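Local coordinates for iron-regulated ABC transporter siderophore-binding protein SirA (Staphylococcus aureus subsp. aureus, PDB 3MWF), which binds the siderophore staphyloferrin B with its ferric iron and probably delivers it to an ABC transporter for iron uptake, at residues Val165-Ala170 / Arg174-Gly179; Thr112-Lys117 / Gly203-Gln208. All blocks are in the same frame, centred on the assembly; numbering follows the deposited sequence.

Both contacts lie in the staphyloferrin B pocket, their centres about 11 Å apart. Interaction 1 is a beta hairpin in the sheet of one lobe, and its Arg169, Arg174 and Tyr176 donate hydrogen bonds to oxygens of the ligand; the side chain of Arg174 is about 4 Å from the bound iron(III) ion. Interaction 2 joins that lobe to the other one and touches the ligand from both sides of the cleft. The two share a sheet, in which strands 173-176 and 206-209 are antiparallel neighbours: Ile175 N lies 2.9 Å from Ile207 O, and Gly178 N lies 2.8 Å from Asp205 O, both probable hydrogen bonds. The Phe114 ring also packs on the backbone of Gly179, CD1 3.5 Å from C.

Interaction 1. Residues Val165-Ala170 / Arg174-Gly179. With SE8 (5-[(2-{[(3S)-5-{[(2S)-2-amino-2-carboxyethyl]amino}-3-carboxy-3-hydroxy-5-oxopentanoyl]amino}ethyl)amino]-2,5-dioxopentanoic acid), chain C.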
ATOM      1  N   VAL A 165       5.657 -11.998   1.068  1.00 11.73           N
ATOM      2  CA  VAL A 165       4.343 -11.688   0.523  1.00 11.21           C
ATOM      3  C   VAL A 165       4.452 -11.957  -0.976  1.00 11.29           C
ATOM      4  O   VAL A 165       5.195 -11.270  -1.703  1.00 11.49           O
ATOM      5  CB  VAL A 165       3.974 -10.206   0.796  1.00 10.44           C
ATOM      6  CG1 VAL A 165       2.596  -9.878   0.158  1.00 11.01           C
ATOM      7  CG2 VAL A 165       3.948  -9.963   2.313  1.00 13.62           C
ATOM      8  N   VAL A 166       3.765 -13.000  -1.421  1.00 10.84           N
ATOM      9  CA  VAL A 166       3.859 -13.475  -2.817  1.00 11.29           C
ATOM     10  C   VAL A 166       2.557 -13.115  -3.499  1.00 11.16           C
ATOM     11  O   VAL A 166       1.471 -13.446  -2.980  1.00 11.81           O
ATOM     12  CB  VAL A 166       4.075 -14.999  -2.863  1.00 12.02           C
ATOM     13  CG1 VAL A 166       4.012 -15.536  -4.292  1.00 11.85           C
ATOM     14  CG2 VAL A 166       5.450 -15.357  -2.192  1.00 12.35           C
ATOM     15  N   ASN A 167       2.680 -12.457  -4.648  1.00 10.96           N
ATOM     16  CA  ASN A 167       1.505 -11.975  -5.410  1.00 11.35           C
ATOM     17  C   ASN A 167       1.483 -12.635  -6.767  1.00 11.58           C
ATOM     18  O   ASN A 167       2.375 -12.414  -7.620  1.00 12.00           O
ATOM     19  CB  ASN A 167       1.608 -10.442  -5.510  1.00 10.57           C
ATOM     20  CG  ASN A 167       0.766  -9.812  -6.637  1.00 12.86           C
ATOM     21  OD1 ASN A 167       1.253  -8.894  -7.307  1.00 14.17           O
ATOM     22  ND2 ASN A 167      -0.474 -10.284  -6.848  1.00 12.81           N
ATOM     23  N   PHE A 168       0.462 -13.466  -6.992  1.00 12.50           N
ATOM     24  CA  PHE A 168       0.298 -14.060  -8.314  1.00 12.23           C
ATOM     25  C   PHE A 168      -0.452 -13.080  -9.215  1.00 12.49           C
ATOM     26  O   PHE A 168      -1.510 -12.552  -8.817  1.00 14.45           O
ATOM     27  CB  PHE A 168      -0.433 -15.396  -8.226  1.00 12.48           C
ATOM     28  CG  PHE A 168       0.345 -16.422  -7.463  1.00 12.82           C
ATOM     29  CD1 PHE A 168       1.585 -16.823  -7.943  1.00 14.57           C
ATOM     30  CD2 PHE A 168      -0.125 -16.931  -6.262  1.00 14.38           C
ATOM     31  CE1 PHE A 168       2.351 -17.743  -7.254  1.00 14.74           C
ATOM     32  CE2 PHE A 168       0.640 -17.891  -5.554  1.00 15.79           C
ATOM     33  CZ  PHE A 168       1.891 -18.279  -6.054  1.00 15.76           C
ATOM     34  N   ARG A 169       0.123 -12.810 -10.387  1.00 11.67           N
ATOM     35  CA  ARG A 169      -0.506 -11.891 -11.367  1.00 12.76           C
ATOM     36  C   ARG A 169      -0.882 -12.699 -12.591  1.00 13.78           C
ATOM     37  O   ARG A 169      -0.733 -13.915 -12.600  1.00 14.58           O
ATOM     38  CB  ARG A 169       0.449 -10.767 -11.742  1.00 12.75           C
ATOM     39  CG  ARG A 169       0.864  -9.890 -10.545  1.00 14.98           C
ATOM     40  CD  ARG A 169       0.812  -8.377 -10.913  1.00 19.63           C
ATOM     41  NE  ARG A 169       0.604  -7.632  -9.683  1.00 23.01           N
ATOM     42  CZ  ARG A 169      -0.071  -6.516  -9.559  1.00 18.43           C
ATOM     43  NH1 ARG A 169      -0.681  -5.915 -10.610  1.00 12.65           N
ATOM     44  NH2 ARG A 169      -0.143  -6.003  -8.353  1.00 21.88           N
ATOM     45  N   ALA A 170      -1.374 -12.037 -13.630  1.00 14.65           N
ATOM     46  CA  ALA A 170      -1.856 -12.760 -14.812  1.00 15.19           C
ATOM     47  C   ALA A 170      -0.741 -13.454 -15.619  1.00 16.25           C
ATOM     48  O   ALA A 170      -0.978 -14.496 -16.261  1.00 17.44           O
ATOM     49  CB  ALA A 170      -2.658 -11.774 -15.734  1.00 15.99           C
ATOM     50  N   ARG A 174       5.006 -11.722  -8.248  1.00 11.97           N
ATOM     51  CA  ARG A 174       5.810 -10.719  -7.541  1.00 11.42           C
ATOM     52  C   ARG A 174       6.090 -11.093  -6.092  1.00 11.88           C
ATOM     53  O   ARG A 174       5.326 -11.822  -5.479  1.00 11.78           O
ATOM     54  CB  ARG A 174       5.083  -9.371  -7.549  1.00 11.73           C
ATOM     55  CG  ARG A 174       5.035  -8.737  -8.968  1.00 12.31           C
ATOM     56  CD  ARG A 174       4.184  -7.488  -8.888  1.00 11.89           C
ATOM     57  NE  ARG A 174       4.057  -6.876 -10.222  1.00 11.97           N
ATOM     58  CZ  ARG A 174       3.656  -5.617 -10.394  1.00 13.42           C
ATOM     59  NH1 ARG A 174       3.281  -4.893  -9.336  1.00 11.06           N
ATOM     60  NH2 ARG A 174       3.570  -5.107 -11.635  1.00 15.99           N
ATOM     61  N   ILE A 175       7.186 -10.578  -5.545  1.00 10.38           N
ATOM     62  CA  ILE A 175       7.338 -10.612  -4.075  1.00 10.77           C
ATOM     63  C   ILE A 175       7.308  -9.174  -3.612  1.00 11.07           C
ATOM     64  O   ILE A 175       8.103  -8.362  -4.097  1.00 11.44           O
ATOM     65  CB  ILE A 175       8.701 -11.243  -3.638  1.00 10.62           C
ATOM     66  CG1 ILE A 175       8.829 -12.639  -4.238  1.00 11.81           C
ATOM     67  CG2 ILE A 175       8.803 -11.209  -2.091  1.00  9.31           C
ATOM     68  CD1 ILE A 175      10.289 -13.274  -4.030  1.00 12.14           C
ATOM     69  N   TYR A 176       6.389  -8.844  -2.692  1.00 11.15           N
ATOM     70  CA  TYR A 176       6.324  -7.499  -2.118  1.00 11.15           C
ATOM     71  C   TYR A 176       7.224  -7.529  -0.892  1.00 11.73           C
ATOM     72  O   TYR A 176       6.754  -7.688   0.221  1.00 12.44           O
ATOM     73  CB  TYR A 176       4.868  -7.080  -1.793  1.00 11.10           C
ATOM     74  CG  TYR A 176       4.150  -6.657  -3.033  1.00 10.58           C
ATOM     75  CD1 TYR A 176       3.797  -7.595  -4.004  1.00  9.82           C
ATOM     76  CD2 TYR A 176       3.845  -5.302  -3.256  1.00 10.06           C
ATOM     77  CE1 TYR A 176       3.176  -7.202  -5.206  1.00  9.03           C
ATOM     78  CE2 TYR A 176       3.222  -4.897  -4.437  1.00 11.74           C
ATOM     79  CZ  TYR A 176       2.887  -5.851  -5.409  1.00 11.99           C
ATOM     80  OH  TYR A 176       2.278  -5.500  -6.592  1.00 12.16           O
ATOM     81  N   ALA A 177       8.532  -7.431  -1.146  1.00 12.01           N
ATOM     82  CA  ALA A 177       9.560  -7.483  -0.103  1.00 12.34           C
ATOM     83  C   ALA A 177       9.471  -6.233   0.751  1.00 12.73           C
ATOM     84  O   ALA A 177       9.374  -6.300   1.984  1.00 13.50           O
ATOM     85  CB  ALA A 177      10.962  -7.626  -0.754  1.00 12.85           C
ATOM     86  N   GLY A 178       9.453  -5.100   0.056  1.00 11.40           N
ATOM     87  CA  GLY A 178       8.983  -3.833   0.573  1.00 11.41           C
ATOM     88  C   GLY A 178       7.585  -3.621   0.012  1.00 11.17           C
ATOM     89  O   GLY A 178       6.727  -4.521   0.051  1.00 12.09           O
ATOM     90  N   GLY A 179       7.352  -2.450  -0.547  1.00 10.77           N
ATOM     91  CA  GLY A 179       6.005  -2.126  -0.971  1.00 11.01           C
ATOM     92  C   GLY A 179       5.066  -2.027   0.226  1.00 11.84           C
ATOM     93  O   GLY A 179       5.506  -1.972   1.391  1.00 10.85           O
TER
HETATM   94  C1  SE8 C   1      -0.258  -0.380 -12.441  1.00 15.32           C
HETATM   95  C2  SE8 C   1      -0.665  -1.814 -12.243  1.00 15.19           C
HETATM   96  C3  SE8 C   1      -1.960  -1.903 -11.449  1.00 12.64           C
HETATM   97  N4  SE8 C   1      -1.817  -1.432 -10.076  1.00 12.67           N
HETATM   98  C5  SE8 C   1      -1.550  -2.253  -9.080  1.00 14.42           C
HETATM   99  C6  SE8 C   1      -1.263  -1.622  -7.740  1.00 12.23           C
HETATM  100  C7  SE8 C   1       0.202  -1.195  -7.641  1.00 13.83           C
HETATM  101  C8  SE8 C   1       0.382  -0.408  -6.330  1.00 12.42           C
HETATM  102  C9  SE8 C   1       1.834  -0.099  -5.973  1.00 12.89           C
HETATM  103  N10 SE8 C   1       2.681   0.157  -6.968  1.00 12.42           N
HETATM  104  C11 SE8 C   1       4.051   0.485  -6.645  1.00 16.54           C
HETATM  105  C12 SE8 C   1       4.405   1.879  -7.133  1.00 22.20           C
HETATM  106  N13 SE8 C   1       5.844   2.076  -7.242  1.00 28.35           N
HETATM  107  C14 SE8 C   1       6.593   1.689  -8.317  1.00 30.94           C
HETATM  108  C15 SE8 C   1       5.919   1.409  -9.628  1.00 31.51           C
HETATM  109  C16 SE8 C   1       5.397   0.007  -9.437  1.00 27.47           C
HETATM  110  C17 SE8 C   1       4.126  -0.323 -10.157  1.00 23.01           C
HETATM  111  C18 SE8 C   1       4.239  -1.486 -11.021  1.00 22.62           C
HETATM  112  O19 SE8 C   1      -0.893   0.311 -13.280  1.00 14.72           O
HETATM  113  O20 SE8 C   1       0.725   0.048 -11.804  1.00 13.74           O
HETATM  114  N21 SE8 C   1       0.424  -2.530 -11.551  1.00 13.76           N
HETATM  115  O22 SE8 C   1      -1.516  -3.463  -9.184  1.00 14.01           O
HETATM  116  C23 SE8 C   1       1.109  -2.410  -7.717  1.00 13.21           C
HETATM  117  O24 SE8 C   1       1.220  -3.160  -6.715  1.00 13.16           O
HETATM  118  O25 SE8 C   1       1.749  -2.643  -8.773  1.00 12.77           O
HETATM  119  O26 SE8 C   1       0.523  -0.387  -8.788  1.00 13.11           O
HETATM  120  O27 SE8 C   1       2.173  -0.078  -4.794  1.00 12.69           O
HETATM  121  O28 SE8 C   1       7.798   1.528  -8.257  1.00 37.49           O
HETATM  122  O29 SE8 C   1       3.052   0.242  -9.930  1.00 16.88           O
HETATM  123  O30 SE8 C   1       3.219  -2.122 -11.270  1.00 16.43           O
HETATM  124  O31 SE8 C   1       5.363  -1.845 -11.454  1.00 27.30           O
HETATM  125  O   HOH W   1       7.791 -10.136   1.179  1.00 12.36           O
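The guanidinium of Arg169 lies flat on that of Arg174, centres 3.9 Å apart and planes only 20° apart. The like charges are probably offset by ligand oxygens: both terminal nitrogens of Arg169 donate to the carbonyl O22 of SE8 at the guanidinium edge, Arg174 NH1 donates to carboxylate O25, likewise at the edge, at 2.8 Å, and Arg174 NH2 to O30. Asn167 fixes the rotation of Arg169. With its CG anti to the backbone N (chi1 160°), Asn167 presents OD1, whose in-plane lone pair accepts Arg169 NE at 2.8 Å. This polar cluster stands on one face of a beta hairpin, strands 163-168 and 173-176 of a periplasmic-binding-protein lobe. Asn167 and Arg174 form an antiparallel hydrogen-bonded pair, closed by nearly straight N-H...O bonds in both directions, so their side chains run alongside each other, with amide and guanidinium planes 86° apart. Val166 and Ile175 face the other way as a non-hydrogen-bonded pair. The Tyr176 ring crosses Asn167 obliquely, CE1 3.3 Å from OD1, and its OH donates to SE8 O24 at 2.6 Å while accepting from Arg174 NH1. Nearer the backbone, Val165 CG1 meets Tyr176 CB at 4.1 Å.

Interaction 2. Residues Thr112-Lys117 / Gly203-Gln208; sequences TVFKFK and GKDIIQ. With SE8 (5-[(2-{[(3S)-5-{[(2S)-2-amino-2-carboxyethyl]amino}-3-carboxy-3-hydroxy-5-oxopentanoyl]amino}ethyl)amino]-2,5-dioxopentanoic acid), chain C.
Phe114 and Asp205 have the nearest CA atoms across the segments, 10.4 Å apart, and the direct contact is made by side chains, not by paired backbones. This is a contact across the ligand cleft of a two-lobed periplasmic binding protein: 112-117 leads from strand 107-110 of one lobe's sheet into helix 116-127, with Lys115 as N-cap, whereas 203-208 turns from helix 194-201 into edge strand 206-209 of the other lobe's sheet. A Schellman motif ends helix 194-201, with Gly203 at C-prime.

Phe114 makes the crossing. A chi1 of 56° sets its ring under Thr112 CG2, 3.7 Å above the ring centre, with the CZ end reaching Asp205. There OD2 is in the ring plane, 3.8 Å from CZ, with ring and carboxylate planes 76° apart. An acceptor so placed faces the electropositive C-H rim, which should make the approach mildly favourable. Ile206 CD1 approaches CE2 obliquely at 4.3 Å, and the same methyl reaches SE8 C11 at 3.7 Å. Phe114 CD2 and Val113 CG2 lie near the ligand's amide oxygen O27 from the other lobe, so Ile206 and these residues border the ligand from both. Tyr180 and Glu183 of helix 179-187 also touch Phe114. The end of the Lys115 chain comes nearer to Asp205, NZ and OD1 5.0 Å apart; its ammonium forms a salt bridge with Glu183. One water spans the gap, accepting from Lys115 NZ at 2.8 Å and donating to Asp205 OD1 at 2.9 Å.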
ATOM      1  N   THR A 112       6.446   7.677  -3.699  1.00 16.08           N
ATOM      2  CA  THR A 112       5.619   6.575  -4.207  1.00 16.14           C
ATOM      3  C   THR A 112       4.261   6.544  -3.528  1.00 13.98           C
ATOM      4  O   THR A 112       3.869   7.487  -2.863  1.00 13.32           O
ATOM      5  CB  THR A 112       6.314   5.198  -4.111  1.00 17.93           C
ATOM      6  OG1 THR A 112       5.586   4.167  -4.870  1.00 19.79           O
ATOM      7  CG2 THR A 112       6.463   4.831  -2.654  1.00 18.92           C
ATOM      8  N   VAL A 113       3.560   5.432  -3.719  1.00 12.28           N
ATOM      9  CA  VAL A 113       2.146   5.401  -3.374  1.00 11.16           C
ATOM     10  C   VAL A 113       1.866   4.605  -2.107  1.00 11.60           C
ATOM     11  O   VAL A 113       0.737   4.616  -1.632  1.00 11.97           O
ATOM     12  CB  VAL A 113       1.278   4.834  -4.540  1.00 11.39           C
ATOM     13  CG1 VAL A 113       1.451   5.690  -5.802  1.00 10.03           C
ATOM     14  CG2 VAL A 113       1.613   3.326  -4.806  1.00 11.90           C
ATOM     15  N   PHE A 114       2.862   3.857  -1.632  1.00 11.68           N
ATOM     16  CA  PHE A 114       2.576   2.855  -0.578  1.00 11.58           C
ATOM     17  C   PHE A 114       3.161   3.189   0.790  1.00 12.46           C
ATOM     18  O   PHE A 114       2.905   2.442   1.774  1.00 13.00           O
ATOM     19  CB  PHE A 114       3.009   1.434  -1.018  1.00 12.01           C
ATOM     20  CG  PHE A 114       4.456   1.336  -1.408  1.00 11.89           C
ATOM     21  CD1 PHE A 114       5.471   1.364  -0.424  1.00  9.77           C
ATOM     22  CD2 PHE A 114       4.815   1.220  -2.747  1.00 12.82           C
ATOM     23  CE1 PHE A 114       6.829   1.299  -0.803  1.00 11.94           C
ATOM     24  CE2 PHE A 114       6.138   1.128  -3.150  1.00 11.43           C
ATOM     25  CZ  PHE A 114       7.172   1.158  -2.167  1.00 10.60           C
ATOM     26  N   LYS A 115       3.939   4.278   0.867  1.00 12.73           N
ATOM     27  CA  LYS A 115       4.540   4.658   2.172  1.00 13.13           C
ATOM     28  C   LYS A 115       3.553   5.538   2.932  1.00 13.86           C
ATOM     29  O   LYS A 115       3.668   6.785   2.955  1.00 13.52           O
ATOM     30  CB  LYS A 115       5.906   5.333   1.989  1.00 13.15           C
ATOM     31  CG  LYS A 115       6.963   4.412   1.334  1.00 15.72           C
ATOM     32  CD  LYS A 115       8.263   5.196   1.039  1.00 16.82           C
ATOM     33  CE  LYS A 115       9.328   4.303   0.352  1.00 20.70           C
ATOM     34  NZ  LYS A 115      10.092   3.496   1.337  1.00 24.17           N
ATOM     35  N   PHE A 116       2.560   4.877   3.531  1.00 13.88           N
ATOM     36  CA  PHE A 116       1.380   5.581   4.038  1.00 14.68           C
ATOM     37  C   PHE A 116       1.752   6.532   5.188  1.00 14.98           C
ATOM     38  O   PHE A 116       1.060   7.522   5.418  1.00 16.57           O
ATOM     39  CB  PHE A 116       0.292   4.582   4.437  1.00 13.59           C
ATOM     40  CG  PHE A 116       0.601   3.853   5.724  1.00 14.17           C
ATOM     41  CD1 PHE A 116       1.364   2.688   5.713  1.00 15.33           C
ATOM     42  CD2 PHE A 116       0.151   4.369   6.944  1.00 15.95           C
ATOM     43  CE1 PHE A 116       1.677   2.021   6.903  1.00 17.25           C
ATOM     44  CE2 PHE A 116       0.467   3.720   8.148  1.00 20.06           C
ATOM     45  CZ  PHE A 116       1.232   2.535   8.119  1.00 17.65           C
ATOM     46  N   LYS A 117       2.877   6.263   5.872  1.00 15.23           N
ATOM     47  CA  LYS A 117       3.314   7.169   6.942  1.00 16.44           C
ATOM     48  C   LYS A 117       3.818   8.473   6.346  1.00 16.25           C
ATOM     49  O   LYS A 117       3.549   9.553   6.877  1.00 16.33           O
ATOM     50  CB  LYS A 117       4.362   6.485   7.835  1.00 17.21           C
ATOM     51  CG  LYS A 117       3.765   5.299   8.611  1.00 18.82           C
ATOM     52  CD  LYS A 117       4.823   4.360   9.244  1.00 26.57           C
ATOM     53  CE  LYS A 117       5.821   3.848   8.188  1.00 29.50           C
ATOM     54  NZ  LYS A 117       6.116   2.368   8.090  1.00 29.47           N
ATOM     55  N   GLY A 203      17.862  -1.606  -2.792  1.00 22.90           N
ATOM     56  CA  GLY A 203      16.835  -0.645  -3.186  1.00 21.87           C
ATOM     57  C   GLY A 203      15.620  -1.228  -3.878  1.00 21.93           C
ATOM     58  O   GLY A 203      14.766  -0.470  -4.372  1.00 22.14           O
ATOM     59  N   LYS A 204      15.521  -2.560  -3.945  1.00 20.56           N
ATOM     60  CA  LYS A 204      14.327  -3.162  -4.535  1.00 20.86           C
ATOM     61  C   LYS A 204      13.198  -3.195  -3.483  1.00 20.95           C
ATOM     62  O   LYS A 204      13.447  -3.429  -2.276  1.00 22.07           O
ATOM     63  CB  LYS A 204      14.607  -4.541  -5.111  1.00 21.35           C
ATOM     64  CG  LYS A 204      15.639  -4.530  -6.268  1.00 23.79           C
ATOM     65  CD  LYS A 204      15.540  -5.762  -7.148  1.00 26.21           C
ATOM     66  CE  LYS A 204      14.316  -5.730  -8.067  1.00 28.51           C
ATOM     67  NZ  LYS A 204      14.385  -6.804  -9.111  1.00 24.72           N
ATOM     68  N   ASP A 205      11.983  -2.926  -3.936  1.00 19.31           N
ATOM     69  CA  ASP A 205      10.786  -2.950  -3.085  1.00 18.55           C
ATOM     70  C   ASP A 205       9.890  -4.116  -3.554  1.00 16.86           C
ATOM     71  O   ASP A 205       9.456  -4.970  -2.762  1.00 16.06           O
ATOM     72  CB  ASP A 205       9.935  -1.676  -3.263  1.00 19.56           C
ATOM     73  CG  ASP A 205      10.644  -0.381  -2.888  1.00 24.38           C
ATOM     74  OD1 ASP A 205      11.243  -0.275  -1.790  1.00 27.40           O
ATOM     75  OD2 ASP A 205      10.548   0.571  -3.704  1.00 28.50           O
ATOM     76  N   ILE A 206       9.606  -4.143  -4.855  1.00 15.80           N
ATOM     77  CA  ILE A 206       8.658  -5.108  -5.403  1.00 15.59           C
ATOM     78  C   ILE A 206       9.428  -5.850  -6.466  1.00 15.72           C
ATOM     79  O   ILE A 206       9.920  -5.227  -7.420  1.00 16.81           O
ATOM     80  CB  ILE A 206       7.429  -4.383  -6.007  1.00 15.86           C
ATOM     81  CG1 ILE A 206       6.691  -3.631  -4.886  1.00 16.33           C
ATOM     82  CG2 ILE A 206       6.501  -5.413  -6.742  1.00 15.99           C
ATOM     83  CD1 ILE A 206       5.702  -2.544  -5.349  1.00 18.07           C
ATOM     84  N   ILE A 207       9.594  -7.153  -6.280  1.00 14.29           N
ATOM     85  CA  ILE A 207      10.390  -7.978  -7.180  1.00 14.39           C
ATOM     86  C   ILE A 207       9.499  -8.707  -8.162  1.00 14.19           C
ATOM     87  O   ILE A 207       8.620  -9.464  -7.754  1.00 13.29           O
ATOM     88  CB  ILE A 207      11.205  -8.996  -6.374  1.00 14.10           C
ATOM     89  CG1 ILE A 207      12.078  -8.240  -5.374  1.00 17.45           C
ATOM     90  CG2 ILE A 207      12.043  -9.880  -7.295  1.00 16.43           C
ATOM     91  CD1 ILE A 207      12.538  -9.063  -4.264  1.00 20.38           C
ATOM     92  N   GLN A 208       9.709  -8.474  -9.461  1.00 14.81           N
ATOM     93  CA  GLN A 208       8.931  -9.190 -10.458  1.00 16.02           C
ATOM     94  C   GLN A 208       9.709 -10.424 -10.804  1.00 16.53           C
ATOM     95  O   GLN A 208      10.937 -10.345 -11.014  1.00 19.75           O
ATOM     96  CB  GLN A 208       8.755  -8.338 -11.707  1.00 17.37           C
ATOM     97  CG  GLN A 208       7.936  -7.145 -11.445  1.00 20.40           C
ATOM     98  CD  GLN A 208       7.341  -6.559 -12.732  1.00 25.30           C
ATOM     99  OE1 GLN A 208       6.425  -5.756 -12.658  1.00 27.57           O
ATOM    100  NE2 GLN A 208       7.862  -6.974 -13.920  1.00 25.91           N
TER
HETATM  101  C1  SE8 C   1      -0.258  -0.380 -12.441  1.00 15.32           C
HETATM  102  C2  SE8 C   1      -0.665  -1.814 -12.243  1.00 15.19           C
HETATM  103  C3  SE8 C   1      -1.960  -1.903 -11.449  1.00 12.64           C
HETATM  104  N4  SE8 C   1      -1.817  -1.432 -10.076  1.00 12.67           N
HETATM  105  C5  SE8 C   1      -1.550  -2.253  -9.080  1.00 14.42           C
HETATM  106  C6  SE8 C   1      -1.263  -1.622  -7.740  1.00 12.23           C
HETATM  107  C7  SE8 C   1       0.202  -1.195  -7.641  1.00 13.83           C
HETATM  108  C8  SE8 C   1       0.382  -0.408  -6.330  1.00 12.42           C
HETATM  109  C9  SE8 C   1       1.834  -0.099  -5.973  1.00 12.89           C
HETATM  110  N10 SE8 C   1       2.681   0.157  -6.968  1.00 12.42           N
HETATM  111  C11 SE8 C   1       4.051   0.485  -6.645  1.00 16.54           C
HETATM  112  C12 SE8 C   1       4.405   1.879  -7.133  1.00 22.20           C
HETATM  113  N13 SE8 C   1       5.844   2.076  -7.242  1.00 28.35           N
HETATM  114  C14 SE8 C   1       6.593   1.689  -8.317  1.00 30.94           C
HETATM  115  C15 SE8 C   1       5.919   1.409  -9.628  1.00 31.51           C
HETATM  116  C16 SE8 C   1       5.397   0.007  -9.437  1.00 27.47           C
HETATM  117  C17 SE8 C   1       4.126  -0.323 -10.157  1.00 23.01           C
HETATM  118  C18 SE8 C   1       4.239  -1.486 -11.021  1.00 22.62           C
HETATM  119  O19 SE8 C   1      -0.893   0.311 -13.280  1.00 14.72           O
HETATM  120  O20 SE8 C   1       0.725   0.048 -11.804  1.00 13.74           O
HETATM  121  N21 SE8 C   1       0.424  -2.530 -11.551  1.00 13.76           N
HETATM  122  O22 SE8 C   1      -1.516  -3.463  -9.184  1.00 14.01           O
HETATM  123  C23 SE8 C   1       1.109  -2.410  -7.717  1.00 13.21           C
HETATM  124  O24 SE8 C   1       1.220  -3.160  -6.715  1.00 13.16           O
HETATM  125  O25 SE8 C   1       1.749  -2.643  -8.773  1.00 12.77           O
HETATM  126  O26 SE8 C   1       0.523  -0.387  -8.788  1.00 13.11           O
HETATM  127  O27 SE8 C   1       2.173  -0.078  -4.794  1.00 12.69           O
HETATM  128  O28 SE8 C   1       7.798   1.528  -8.257  1.00 37.49           O
HETATM  129  O29 SE8 C   1       3.052   0.242  -9.930  1.00 16.88           O
HETATM  130  O30 SE8 C   1       3.219  -2.122 -11.270  1.00 16.43           O
HETATM  131  O31 SE8 C   1       5.363  -1.845 -11.454  1.00 27.30           O
HETATM  132  O   HOH W   2      11.923   2.209  -0.393  1.00 36.14           O